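L-lysine 6-monooxygenase (Pseudomonas syringae pv. tomato, PDB 5CQF) probably catalyses the FAD- and NADPH-dependent N6-hydroxylation of L-lysine, an oxidation that serves siderophore biosynthesis. Local coordinates at residues H188-L193 and T350-Y355; K242-G247 and A283-D288; H309-S314 and V328-T333. All coordinates share one frame; numbering follows the deposited sequence.

Contact 1. Residues H188-L193 and T350-Y355; sequences HTSRFL and TGYQQY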
ATOM      1  N   HIS A 188     -19.537  16.444 -24.372  1.00 42.13           N
ATOM      2  CA  HIS A 188     -18.358  16.753 -23.560  1.00 43.07           C
ATOM      3  C   HIS A 188     -18.477  16.048 -22.231  1.00 42.70           C
ATOM      4  O   HIS A 188     -19.597  15.763 -21.774  1.00 44.47           O
ATOM      5  CB  HIS A 188     -18.296  18.262 -23.318  1.00 44.38           C
ATOM      6  CG  HIS A 188     -17.006  18.744 -22.739  1.00 41.89           C
ATOM      7  ND1 HIS A 188     -16.868  19.073 -21.413  1.00 42.26           N
ATOM      8  CD2 HIS A 188     -15.805  18.980 -23.309  1.00 41.91           C
ATOM      9  CE1 HIS A 188     -15.636  19.482 -21.183  1.00 41.38           C
ATOM     10  NE2 HIS A 188     -14.968  19.435 -22.319  1.00 42.21           N
ATOM     11  N   THR A 189     -17.339  15.802 -21.590  1.00 42.22           N
ATOM     12  CA  THR A 189     -17.320  15.136 -20.292  1.00 44.15           C
ATOM     13  C   THR A 189     -18.090  15.874 -19.215  1.00 45.64           C
ATOM     14  O   THR A 189     -18.537  15.252 -18.268  1.00 47.63           O
ATOM     15  CB  THR A 189     -15.884  14.880 -19.765  1.00 44.45           C
ATOM     16  OG1 THR A 189     -15.113  16.088 -19.801  1.00 48.26           O
ATOM     17  CG2 THR A 189     -15.193  13.869 -20.603  1.00 43.49           C
ATOM     18  N   SER A 190     -18.230  17.190 -19.341  1.00 47.18           N
ATOM     19  CA  SER A 190     -18.939  17.999 -18.344  1.00 50.02           C
ATOM     20  C   SER A 190     -20.445  17.679 -18.258  1.00 53.91           C
ATOM     21  O   SER A 190     -21.121  18.094 -17.322  1.00 58.62           O
ATOM     22  CB  SER A 190     -18.763  19.495 -18.653  1.00 51.19           C
ATOM     23  OG  SER A 190     -19.366  19.842 -19.891  1.00 52.23           O
ATOM     24  N   ARG A 191     -20.978  16.980 -19.252  1.00 54.96           N
ATOM     25  CA  ARG A 191     -22.369  16.582 -19.249  1.00 57.29           C
ATOM     26  C   ARG A 191     -22.473  15.056 -19.331  1.00 53.18           C
ATOM     27  O   ARG A 191     -23.517  14.523 -19.694  1.00 50.21           O
ATOM     28  CB  ARG A 191     -23.073  17.248 -20.436  1.00 62.19           C
ATOM     29  CG  ARG A 191     -23.034  18.775 -20.392  1.00 68.87           C
ATOM     30  CD  ARG A 191     -24.275  19.352 -19.719  1.00 76.80           C
ATOM     31  NE  ARG A 191     -25.475  19.128 -20.536  1.00 82.27           N
ATOM     32  CZ  ARG A 191     -25.850  19.877 -21.574  1.00 88.54           C
ATOM     33  NH1 ARG A 191     -25.134  20.945 -21.945  1.00 89.93           N
ATOM     34  NH2 ARG A 191     -26.958  19.559 -22.243  1.00 90.82           N
ATOM     35  N   PHE A 192     -21.395  14.362 -18.956  1.00 49.40           N
ATOM     36  CA  PHE A 192     -21.312  12.905 -19.091  1.00 48.44           C
ATOM     37  C   PHE A 192     -22.449  12.174 -18.404  1.00 49.45           C
ATOM     38  O   PHE A 192     -23.033  11.275 -18.984  1.00 50.58           O
ATOM     39  CB  PHE A 192     -19.947  12.366 -18.595  1.00 44.99           C
ATOM     40  CG  PHE A 192     -19.773  10.887 -18.798  1.00 42.91           C
ATOM     41  CD1 PHE A 192     -19.398  10.374 -20.030  1.00 42.34           C
ATOM     42  CD2 PHE A 192     -19.994   9.998 -17.760  1.00 44.83           C
ATOM     43  CE1 PHE A 192     -19.272   9.008 -20.226  1.00 40.98           C
ATOM     44  CE2 PHE A 192     -19.858   8.630 -17.949  1.00 42.59           C
ATOM     45  CZ  PHE A 192     -19.508   8.135 -19.186  1.00 41.84           C
ATOM     46  N   LEU A 193     -22.755  12.560 -17.175  1.00 54.33           N
ATOM     47  CA  LEU A 193     -23.758  11.868 -16.385  1.00 58.60           C
ATOM     48  C   LEU A 193     -25.141  12.122 -16.938  1.00 58.54           C
ATOM     49  O   LEU A 193     -25.905  11.192 -17.157  1.00 60.49           O
ATOM     50  CB  LEU A 193     -23.698  12.297 -14.919  1.00 66.60           C
ATOM     51  CG  LEU A 193     -22.986  11.372 -13.921  1.00 72.24           C
ATOM     52  CD1 LEU A 193     -23.808  10.097 -13.687  1.00 73.69           C
ATOM     53  CD2 LEU A 193     -21.565  11.048 -14.366  1.00 74.24           C
ATOM     54  N   THR A 350     -11.973  16.742 -23.768  1.00 52.40           N
ATOM     55  CA  THR A 350     -11.082  17.738 -24.311  1.00 52.93           C
ATOM     56  C   THR A 350     -10.715  18.811 -23.298  1.00 55.55           C
ATOM     57  O   THR A 350      -9.893  19.667 -23.608  1.00 57.26           O
ATOM     58  CB  THR A 350     -11.735  18.429 -25.518  1.00 54.66           C
ATOM     59  OG1 THR A 350     -13.125  18.663 -25.251  1.00 55.47           O
ATOM     60  CG2 THR A 350     -11.613  17.576 -26.749  1.00 54.50           C
ATOM     61  N   GLY A 351     -11.319  18.778 -22.105  1.00 55.92           N
ATOM     62  CA  GLY A 351     -11.058  19.789 -21.087  1.00 57.11           C
ATOM     63  C   GLY A 351     -11.799  21.105 -21.303  1.00 60.31           C
ATOM     64  O   GLY A 351     -12.813  21.154 -22.014  1.00 59.44           O
ATOM     65  N   TYR A 352     -11.284  22.167 -20.676  1.00 65.77           N
ATOM     66  CA  TYR A 352     -11.931  23.490 -20.637  1.00 70.88           C
ATOM     67  C   TYR A 352     -11.030  24.579 -21.212  1.00 72.95           C
ATOM     68  O   TYR A 352      -9.802  24.564 -21.054  1.00 69.15           O
ATOM     69  CB  TYR A 352     -12.351  23.865 -19.196  1.00 73.17           C
ATOM     70  CG  TYR A 352     -13.369  22.910 -18.589  1.00 72.64           C
ATOM     71  CD1 TYR A 352     -12.963  21.716 -17.998  1.00 72.13           C
ATOM     72  CD2 TYR A 352     -14.735  23.187 -18.624  1.00 73.74           C
ATOM     73  CE1 TYR A 352     -13.885  20.825 -17.461  1.00 71.96           C
ATOM     74  CE2 TYR A 352     -15.665  22.302 -18.085  1.00 72.80           C
ATOM     75  CZ  TYR A 352     -15.235  21.119 -17.509  1.00 71.88           C
ATOM     76  OH  TYR A 352     -16.140  20.230 -16.965  1.00 70.98           O
ATOM     77  N   GLN A 353     -11.683  25.532 -21.867  1.00 71.68           N
ATOM     78  CA  GLN A 353     -11.039  26.659 -22.540  1.00 74.66           C
ATOM     79  C   GLN A 353     -10.588  27.710 -21.538  1.00 72.21           C
ATOM     80  O   GLN A 353     -11.360  28.068 -20.660  1.00 73.88           O
ATOM     81  CB  GLN A 353     -12.043  27.308 -23.518  1.00 75.39           C
ATOM     82  CG  GLN A 353     -11.420  28.297 -24.514  1.00 79.54           C
ATOM     83  CD  GLN A 353     -10.325  27.680 -25.414  1.00 72.37           C
ATOM     84  OE1 GLN A 353      -9.282  27.251 -24.944  1.00 64.71           O
ATOM     85  NE2 GLN A 353     -10.565  27.668 -26.707  1.00 72.36           N
ATOM     86  N   GLN A 354      -9.352  28.202 -21.652  1.00 71.42           N
ATOM     87  CA  GLN A 354      -8.951  29.383 -20.872  1.00 69.90           C
ATOM     88  C   GLN A 354      -9.388  30.628 -21.651  1.00 66.83           C
ATOM     89  O   GLN A 354      -9.026  30.833 -22.803  1.00 62.38           O
ATOM     90  CB  GLN A 354      -7.448  29.415 -20.477  1.00 75.91           C
ATOM     91  CG  GLN A 354      -6.407  29.174 -21.587  1.00 79.55           C
ATOM     92  CD  GLN A 354      -4.968  29.673 -21.259  1.00 78.85           C
ATOM     93  OE1 GLN A 354      -4.444  29.484 -20.145  1.00 64.16           O
ATOM     94  NE2 GLN A 354      -4.322  30.296 -22.261  1.00 77.41           N
ATOM     95  N   TYR A 355     -10.230  31.435 -21.028  1.00 63.40           N
ATOM     96  CA  TYR A 355     -10.660  32.662 -21.637  1.00 62.00           C
ATOM     97  C   TYR A 355      -9.499  33.639 -21.555  1.00 58.60           C
ATOM     98  O   TYR A 355      -8.672  33.569 -20.641  1.00 51.12           O
ATOM     99  CB  TYR A 355     -11.861  33.220 -20.887  1.00 64.45           C
ATOM    100  CG  TYR A 355     -13.166  32.506 -21.153  1.00 67.32           C
ATOM    101  CD1 TYR A 355     -13.619  32.314 -22.461  1.00 73.34           C
ATOM    102  CD2 TYR A 355     -13.984  32.086 -20.102  1.00 68.12           C
ATOM    103  CE1 TYR A 355     -14.835  31.693 -22.717  1.00 76.37           C
ATOM    104  CE2 TYR A 355     -15.199  31.458 -20.343  1.00 70.50           C
ATOM    105  CZ  TYR A 355     -15.620  31.261 -21.652  1.00 76.67           C
ATOM    106  OH  TYR A 355     -16.832  30.653 -21.914  1.00 79.04           O
TER
HETATM  107  O   HOH W   1     -12.558  16.743 -20.343  1.00 39.62           O
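His188 and Tyr352 are brought together by their first torsions: His188 CG stands anti to the backbone N (chi1 -168°), Tyr352 CG anti to the carbonyl carbon (chi1 -62°). The rings form a T-shaped pair, planes at 76°, with the imidazole edge toward the phenol face; His188 CE1 lies 4.0 Å from Tyr352 CZ, over the face but near its rim. His188 NE2 donates to Gly351 O (2.8 Å) in a bent bond. On the other nitrogen, His188 ND1 accepts from Ser190 N at 3.1 Å, from well out of the ring plane, and also pairs with Ser190 OG at 3.0 Å. Bonds at both nitrogens thus fix the rotation of the ring. Ser190 CB touches Tyr352 OH at 3.2 Å, and Thr350 OG1, which is hydrogen-bonded to Arg173 O, sits beside the imidazole edge. A water joins Thr189 OG1 to Gly351 N. Pro172 packs on His188 and Ser190. His188 ends strand 186-188, an outermost strand of a parallel sheet, and a short 3-10 turn, 189-190, and Arg191 at the N-cap lead into helix 192-198; Thr350 comes just after the adjacent strand 345-348, while Thr189 and Phe192 pack on that strand and on helix 214-226.

Contact 2. Residues K242-G247 and A283-D288; sequences KLTQLG and AGIDPD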
ATOM      1  N   LYS A 242      -1.374   4.712 -19.779  1.00 41.17           N
ATOM      2  CA  LYS A 242      -0.297   4.011 -19.027  1.00 43.08           C
ATOM      3  C   LYS A 242       0.952   4.858 -18.806  1.00 43.13           C
ATOM      4  O   LYS A 242       1.806   4.539 -17.957  1.00 39.44           O
ATOM      5  CB  LYS A 242       0.106   2.705 -19.718  1.00 45.95           C
ATOM      6  CG  LYS A 242      -0.921   1.601 -19.545  1.00 48.57           C
ATOM      7  CD  LYS A 242      -0.796   0.545 -20.640  1.00 53.14           C
ATOM      8  CE  LYS A 242      -1.635  -0.690 -20.315  1.00 55.27           C
ATOM      9  NZ  LYS A 242      -2.455  -1.145 -21.478  1.00 58.90           N
ATOM     10  N   LEU A 243       1.067   5.923 -19.592  1.00 43.34           N
ATOM     11  CA  LEU A 243       2.175   6.843 -19.442  1.00 44.05           C
ATOM     12  C   LEU A 243       1.759   8.237 -18.915  1.00 43.20           C
ATOM     13  O   LEU A 243       2.602   9.121 -18.864  1.00 45.17           O
ATOM     14  CB  LEU A 243       2.984   6.921 -20.756  1.00 43.78           C
ATOM     15  CG  LEU A 243       3.872   5.691 -21.030  1.00 44.97           C
ATOM     16  CD1 LEU A 243       4.369   5.650 -22.477  1.00 45.38           C
ATOM     17  CD2 LEU A 243       5.060   5.624 -20.077  1.00 43.84           C
ATOM     18  N   THR A 244       0.513   8.424 -18.466  1.00 49.09           N
ATOM     19  CA  THR A 244       0.169   9.677 -17.777  1.00 50.00           C
ATOM     20  C   THR A 244       0.871   9.820 -16.425  1.00 49.52           C
ATOM     21  O   THR A 244       1.297   8.836 -15.799  1.00 46.42           O
ATOM     22  CB  THR A 244      -1.339   9.855 -17.475  1.00 53.24           C
ATOM     23  OG1 THR A 244      -1.750   8.947 -16.428  1.00 52.09           O
ATOM     24  CG2 THR A 244      -2.191   9.729 -18.770  1.00 54.22           C
ATOM     25  N   GLN A 245       0.964  11.068 -15.966  1.00 48.85           N
ATOM     26  CA  GLN A 245       1.509  11.325 -14.659  1.00 47.77           C
ATOM     27  C   GLN A 245       0.518  10.785 -13.616  1.00 44.95           C
ATOM     28  O   GLN A 245      -0.699  10.804 -13.821  1.00 43.21           O
ATOM     29  CB  GLN A 245       1.865  12.815 -14.488  1.00 51.31           C
ATOM     30  CG  GLN A 245       3.104  13.265 -15.320  1.00 55.01           C
ATOM     31  CD  GLN A 245       4.505  13.192 -14.628  1.00 59.61           C
ATOM     32  OE1 GLN A 245       5.537  13.319 -15.300  1.00 77.90           O
ATOM     33  NE2 GLN A 245       4.546  13.034 -13.305  1.00 64.39           N
ATOM     34  N   LEU A 246       1.054  10.242 -12.534  1.00 43.03           N
ATOM     35  CA  LEU A 246       0.252   9.788 -11.424  1.00 44.06           C
ATOM     36  C   LEU A 246       0.022  10.956 -10.458  1.00 41.79           C
ATOM     37  O   LEU A 246       0.962  11.488  -9.866  1.00 42.42           O
ATOM     38  CB  LEU A 246       0.910   8.589 -10.727  1.00 45.31           C
ATOM     39  CG  LEU A 246       1.026   7.353 -11.642  1.00 48.50           C
ATOM     40  CD1 LEU A 246       2.106   6.397 -11.149  1.00 51.05           C
ATOM     41  CD2 LEU A 246      -0.297   6.609 -11.789  1.00 48.42           C
ATOM     42  N   GLY A 247      -1.240  11.346 -10.327  1.00 39.48           N
ATOM     43  CA  GLY A 247      -1.649  12.479  -9.497  1.00 38.62           C
ATOM     44  C   GLY A 247      -1.682  13.757 -10.310  1.00 36.42           C
ATOM     45  O   GLY A 247      -0.805  13.974 -11.120  1.00 35.77           O
ATOM     46  N   ALA A 283      -0.155  16.032 -17.494  1.00 76.55           N
ATOM     47  CA  ALA A 283      -1.585  15.806 -17.272  1.00 73.72           C
ATOM     48  C   ALA A 283      -1.711  14.528 -16.439  1.00 65.88           C
ATOM     49  O   ALA A 283      -1.253  13.458 -16.855  1.00 69.01           O
ATOM     50  CB  ALA A 283      -2.323  15.672 -18.599  1.00 75.69           C
ATOM     51  N   GLY A 284      -2.320  14.637 -15.269  1.00 54.82           N
ATOM     52  CA  GLY A 284      -2.183  13.603 -14.253  1.00 48.71           C
ATOM     53  C   GLY A 284      -3.507  12.983 -13.885  1.00 42.86           C
ATOM     54  O   GLY A 284      -4.534  13.616 -13.954  1.00 40.27           O
ATOM     55  N   ILE A 285      -3.459  11.729 -13.483  1.00 40.98           N
ATOM     56  CA  ILE A 285      -4.644  10.974 -13.131  1.00 40.01           C
ATOM     57  C   ILE A 285      -4.439  10.341 -11.759  1.00 37.94           C
ATOM     58  O   ILE A 285      -3.358   9.799 -11.487  1.00 36.00           O
ATOM     59  CB  ILE A 285      -4.899   9.890 -14.184  1.00 41.30           C
ATOM     60  CG1 ILE A 285      -5.206  10.540 -15.535  1.00 44.84           C
ATOM     61  CG2 ILE A 285      -6.055   8.990 -13.776  1.00 42.25           C
ATOM     62  CD1 ILE A 285      -5.321   9.531 -16.659  1.00 47.44           C
ATOM     63  N   ASP A 286      -5.447  10.475 -10.885  1.00 36.95           N
ATOM     64  CA  ASP A 286      -5.462   9.801  -9.567  1.00 36.35           C
ATOM     65  C   ASP A 286      -4.964   8.380  -9.776  1.00 35.58           C
ATOM     66  O   ASP A 286      -5.561   7.675 -10.588  1.00 34.36           O
ATOM     67  CB  ASP A 286      -6.910   9.780  -9.039  1.00 37.96           C
ATOM     68  CG  ASP A 286      -7.067   9.092  -7.679  1.00 38.67           C
ATOM     69  OD1 ASP A 286      -6.127   8.418  -7.208  1.00 37.21           O
ATOM     70  OD2 ASP A 286      -8.172   9.246  -7.078  1.00 40.82           O
ATOM     71  N   PRO A 287      -3.862   7.964  -9.084  1.00 35.58           N
ATOM     72  CA  PRO A 287      -3.351   6.595  -9.258  1.00 35.53           C
ATOM     73  C   PRO A 287      -4.382   5.515  -8.953  1.00 34.95           C
ATOM     74  O   PRO A 287      -4.330   4.482  -9.550  1.00 33.38           O
ATOM     75  CB  PRO A 287      -2.142   6.507  -8.299  1.00 36.45           C
ATOM     76  CG  PRO A 287      -2.185   7.740  -7.451  1.00 37.78           C
ATOM     77  CD  PRO A 287      -3.005   8.766  -8.190  1.00 36.89           C
ATOM     78  N   ASP A 288      -5.342   5.752  -8.062  1.00 38.23           N
ATOM     79  CA  ASP A 288      -6.416   4.745  -7.830  1.00 39.58           C
ATOM     80  C   ASP A 288      -7.387   4.654  -8.988  1.00 38.64           C
ATOM     81  O   ASP A 288      -7.952   3.588  -9.220  1.00 39.52           O
ATOM     82  CB  ASP A 288      -7.194   4.988  -6.530  1.00 40.77           C
ATOM     83  CG  ASP A 288      -6.300   4.995  -5.314  1.00 44.27           C
ATOM     84  OD1 ASP A 288      -5.195   4.394  -5.354  1.00 46.37           O
ATOM     85  OD2 ASP A 288      -6.701   5.626  -4.304  1.00 52.64           O
TER
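Gln245 O is gripped from the neighbouring strand by two groups: Ile285 N donates to it at 2.9 Å, N-H...O angle 160°, and the CA-H of Gly284 approaches at 3.2 Å from Gly284 CA to Gln245 O. The same Gly284 CA makes a second CA-H...O contact, 3.4 Å to Gly247 O; a beta carbon on Gly284 would collide with that oxygen, so the close approach depends on glycine. Gly247 N returns a nearly straight bond to Ile285 O (2.9 Å, 171°), although it stands well above the carbonyl plane. A weak bond from Gln245 N to Ala283 O, 3.4 Å long, completes the parallel pairing. Thr244 and Ile285 cross at about a right angle: with Thr244 OG1 between the backbone N and the carbonyl carbon (chi1 71°), it lies 3.6 Å from Ile285 CD1, and it is hydrogen-bonded to Phe241 O. Leu246 CD2 rests 3.9 Å from Pro287 CB. Asp286 caps helix 287-302: its OD1 accepts from Asp288 N (2.9 Å) and also from Asn70 ND2, while Gln214 takes its backbone N-H. The second subunit reaches this contact: its Arg252 bonds to Thr244 O and its Leu246 packs on Leu246. Two short parallel strands, 245-246 and 284-285, joined through helices 255-264 and 267-280, make a small beta-alpha-beta unit whose second strand leads into an N-capped helix.

Contact 3. Residues H309-S314 and V328-T333; sequences HTYAYS and VELTDT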
ATOM      1  N   HIS A 309      -9.715  -0.310 -26.555  1.00 45.30           N
ATOM      2  CA  HIS A 309      -8.729  -0.210 -27.631  1.00 44.40           C
ATOM      3  C   HIS A 309      -8.053   1.153 -27.548  1.00 43.46           C
ATOM      4  O   HIS A 309      -8.733   2.196 -27.529  1.00 39.47           O
ATOM      5  CB  HIS A 309      -9.419  -0.361 -28.967  1.00 46.55           C
ATOM      6  CG  HIS A 309     -10.257  -1.599 -29.066  1.00 52.10           C
ATOM      7  ND1 HIS A 309      -9.753  -2.808 -29.496  1.00 55.53           N
ATOM      8  CD2 HIS A 309     -11.554  -1.821 -28.757  1.00 52.41           C
ATOM      9  CE1 HIS A 309     -10.706  -3.718 -29.461  1.00 56.31           C
ATOM     10  NE2 HIS A 309     -11.809  -3.142 -29.020  1.00 56.56           N
ATOM     11  N   THR A 310      -6.726   1.150 -27.513  1.00 41.76           N
ATOM     12  CA  THR A 310      -5.957   2.380 -27.362  1.00 42.30           C
ATOM     13  C   THR A 310      -5.290   2.835 -28.686  1.00 42.02           C
ATOM     14  O   THR A 310      -4.726   2.021 -29.386  1.00 44.15           O
ATOM     15  CB  THR A 310      -4.933   2.158 -26.252  1.00 43.83           C
ATOM     16  OG1 THR A 310      -5.644   2.044 -25.016  1.00 46.85           O
ATOM     17  CG2 THR A 310      -3.989   3.315 -26.136  1.00 47.86           C
ATOM     18  N   TYR A 311      -5.371   4.117 -29.032  1.00 39.85           N
ATOM     19  CA  TYR A 311      -4.681   4.647 -30.221  1.00 40.20           C
ATOM     20  C   TYR A 311      -3.850   5.824 -29.761  1.00 41.40           C
ATOM     21  O   TYR A 311      -4.393   6.896 -29.499  1.00 42.23           O
ATOM     22  CB  TYR A 311      -5.669   5.067 -31.333  1.00 38.20           C
ATOM     23  CG  TYR A 311      -6.710   4.003 -31.598  1.00 38.07           C
ATOM     24  CD1 TYR A 311      -7.756   3.810 -30.720  1.00 36.09           C
ATOM     25  CD2 TYR A 311      -6.612   3.152 -32.695  1.00 39.45           C
ATOM     26  CE1 TYR A 311      -8.683   2.820 -30.921  1.00 36.76           C
ATOM     27  CE2 TYR A 311      -7.563   2.159 -32.918  1.00 40.03           C
ATOM     28  CZ  TYR A 311      -8.596   2.007 -32.005  1.00 38.46           C
ATOM     29  OH  TYR A 311      -9.539   1.041 -32.161  1.00 38.75           O
ATOM     30  N   ALA A 312      -2.537   5.622 -29.638  1.00 40.94           N
ATOM     31  CA  ALA A 312      -1.646   6.708 -29.250  1.00 39.67           C
ATOM     32  C   ALA A 312      -1.272   7.621 -30.439  1.00 38.99           C
ATOM     33  O   ALA A 312      -1.532   7.332 -31.583  1.00 37.38           O
ATOM     34  CB  ALA A 312      -0.399   6.138 -28.594  1.00 40.45           C
ATOM     35  N   TYR A 313      -0.704   8.773 -30.131  1.00 40.46           N
ATOM     36  CA  TYR A 313      -0.142   9.676 -31.135  1.00 39.59           C
ATOM     37  C   TYR A 313      -1.118   9.955 -32.236  1.00 39.54           C
ATOM     38  O   TYR A 313      -0.703  10.109 -33.375  1.00 40.97           O
ATOM     39  CB  TYR A 313       1.164   9.093 -31.724  1.00 39.16           C
ATOM     40  CG  TYR A 313       2.072   8.488 -30.666  1.00 38.47           C
ATOM     41  CD1 TYR A 313       2.479   9.237 -29.566  1.00 37.44           C
ATOM     42  CD2 TYR A 313       2.504   7.162 -30.761  1.00 38.00           C
ATOM     43  CE1 TYR A 313       3.282   8.691 -28.591  1.00 38.59           C
ATOM     44  CE2 TYR A 313       3.311   6.608 -29.792  1.00 39.54           C
ATOM     45  CZ  TYR A 313       3.689   7.365 -28.699  1.00 39.58           C
ATOM     46  OH  TYR A 313       4.493   6.802 -27.724  1.00 42.60           O
ATOM     47  N   SER A 314      -2.401  10.074 -31.890  1.00 39.58           N
ATOM     48  CA  SER A 314      -3.467  10.181 -32.872  1.00 39.24           C
ATOM     49  C   SER A 314      -4.360  11.390 -32.717  1.00 41.70           C
ATOM     50  O   SER A 314      -4.613  11.857 -31.592  1.00 41.68           O
ATOM     51  CB  SER A 314      -4.342   8.940 -32.840  1.00 39.50           C
ATOM     52  OG  SER A 314      -3.563   7.809 -33.164  1.00 43.17           O
ATOM     53  N   VAL A 328     -15.304   7.694 -38.011  1.00 50.97           N
ATOM     54  CA  VAL A 328     -14.234   8.539 -37.476  1.00 48.52           C
ATOM     55  C   VAL A 328     -12.899   8.164 -38.083  1.00 47.37           C
ATOM     56  O   VAL A 328     -12.488   6.998 -38.030  1.00 45.04           O
ATOM     57  CB  VAL A 328     -14.127   8.402 -35.954  1.00 46.71           C
ATOM     58  CG1 VAL A 328     -13.140   9.412 -35.420  1.00 47.40           C
ATOM     59  CG2 VAL A 328     -15.486   8.603 -35.300  1.00 46.82           C
ATOM     60  N   GLU A 329     -12.224   9.144 -38.668  1.00 46.49           N
ATOM     61  CA  GLU A 329     -10.920   8.898 -39.247  1.00 48.67           C
ATOM     62  C   GLU A 329      -9.875   9.383 -38.279  1.00 48.11           C
ATOM     63  O   GLU A 329      -9.878  10.562 -37.913  1.00 47.05           O
ATOM     64  CB  GLU A 329     -10.743   9.625 -40.594  1.00 51.70           C
ATOM     65  CG  GLU A 329      -9.431   9.277 -41.305  1.00 52.43           C
ATOM     66  CD  GLU A 329      -9.099  10.207 -42.461  1.00 53.95           C
ATOM     67  OE1 GLU A 329      -8.837  11.411 -42.222  1.00 52.55           O
ATOM     68  OE2 GLU A 329      -9.082   9.726 -43.610  1.00 56.86           O
ATOM     69  N   LEU A 330      -8.966   8.477 -37.904  1.00 48.86           N
ATOM     70  CA  LEU A 330      -7.793   8.811 -37.096  1.00 45.53           C
ATOM     71  C   LEU A 330      -6.544   8.911 -37.946  1.00 44.90           C
ATOM     72  O   LEU A 330      -6.345   8.132 -38.873  1.00 45.11           O
ATOM     73  CB  LEU A 330      -7.540   7.736 -36.039  1.00 44.65           C
ATOM     74  CG  LEU A 330      -8.660   7.328 -35.085  1.00 44.68           C
ATOM     75  CD1 LEU A 330      -8.125   6.453 -33.956  1.00 42.54           C
ATOM     76  CD2 LEU A 330      -9.352   8.554 -34.521  1.00 44.77           C
ATOM     77  N   THR A 331      -5.678   9.841 -37.587  1.00 43.15           N
ATOM     78  CA  THR A 331      -4.390   9.956 -38.210  1.00 43.34           C
ATOM     79  C   THR A 331      -3.326   9.874 -37.122  1.00 43.80           C
ATOM     80  O   THR A 331      -3.368  10.628 -36.145  1.00 41.24           O
ATOM     81  CB  THR A 331      -4.303  11.277 -39.010  1.00 43.43           C
ATOM     82  OG1 THR A 331      -5.224  11.212 -40.097  1.00 44.67           O
ATOM     83  CG2 THR A 331      -2.917  11.519 -39.565  1.00 43.79           C
ATOM     84  N   ASP A 332      -2.393   8.934 -37.278  1.00 45.64           N
ATOM     85  CA  ASP A 332      -1.217   8.885 -36.423  1.00 45.38           C
ATOM     86  C   ASP A 332      -0.318  10.040 -36.833  1.00 48.07           C
ATOM     87  O   ASP A 332       0.117  10.113 -37.958  1.00 48.49           O
ATOM     88  CB  ASP A 332      -0.496   7.559 -36.570  1.00 44.73           C
ATOM     89  CG  ASP A 332       0.827   7.531 -35.839  1.00 47.26           C
ATOM     90  OD1 ASP A 332       1.519   8.580 -35.785  1.00 48.49           O
ATOM     91  OD2 ASP A 332       1.187   6.450 -35.309  1.00 49.41           O
ATOM     92  N   THR A 333      -0.060  10.941 -35.906  1.00 51.82           N
ATOM     93  CA  THR A 333       0.719  12.160 -36.150  1.00 57.06           C
ATOM     94  C   THR A 333       2.152  11.952 -36.688  1.00 56.69           C
ATOM     95  O   THR A 333       2.645  12.787 -37.437  1.00 57.49           O
ATOM     96  CB  THR A 333       0.745  12.997 -34.845  1.00 61.39           C
ATOM     97  OG1 THR A 333      -0.514  13.669 -34.744  1.00 67.94           O
ATOM     98  CG2 THR A 333       1.893  14.038 -34.798  1.00 64.81           C
TER
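The Tyr311 ring carries Leu330 CD1 over one face, 4.1 Å from the ring centroid and 28° off the normal, a CH-pi contact. The methyl leans toward the root of the ring, with Leu330 CD1 3.7 Å from Tyr311 CG, which stands anti to the carbonyl carbon (chi1 -48°), and the two side chains cross at about a right angle. Tyr311 OH is held by His233. The Tyr313 ring has Ala312 CB over one face, toward the rim; Phe334 meets it edge-to-face, as does Trp276 of the second subunit, and Tyr261 of that subunit also packs on it. Just past the strand ends, Thr333 N donates to Tyr313 O, short at 2.7 Å and nearly along the C=O axis. Tyr313 O also takes a CA-H contact from Asp332 CA, and Ser314 CA makes another to Thr331 O, both 3.3 Å, at the non-hydrogen-bonded antiparallel pair Ser314-Asp332. Ser314 OG donates back to Ala312 O (2.6 Å) from above the carbonyl plane, across Tyr313, whose phi is positive. Asp332 OD1 accepts from Phe334 N in an Asx turn and from Ser335 N, while its OD2 bonds to Tyr261 of the second subunit. Here the chain leaves outermost strand 308-311 of the parallel sheet and enters the antiparallel meander 314-322, 325-332 and 338-343, consistent with the beta-meander of the NADPH-binding domain in two-dinucleotide-binding flavoproteins.

How the contacts relate
Contact 1 is a surface contact near the centre of the chain, whereas contacts 2 and 3 are partly buried, lie farther out and both reach the second subunit. Contacts 1 and 3 sit at the two outermost strands of the same parallel sheet, 186-188 and 308-311. Contact 2 belongs to a separate two-stranded sheet, but helix 287-302, which begins in it, is followed in the chain by strand 308-311 of contact 3; nearest atoms of these two contacts are about 5 Å apart. Chemistry follows place: side-chain, ring and water links join a strand end and 3-10 turn to a loop in contact 1, parallel backbone bonding dominates contact 2, and contact 3 mixes antiparallel pairing with aromatic packing.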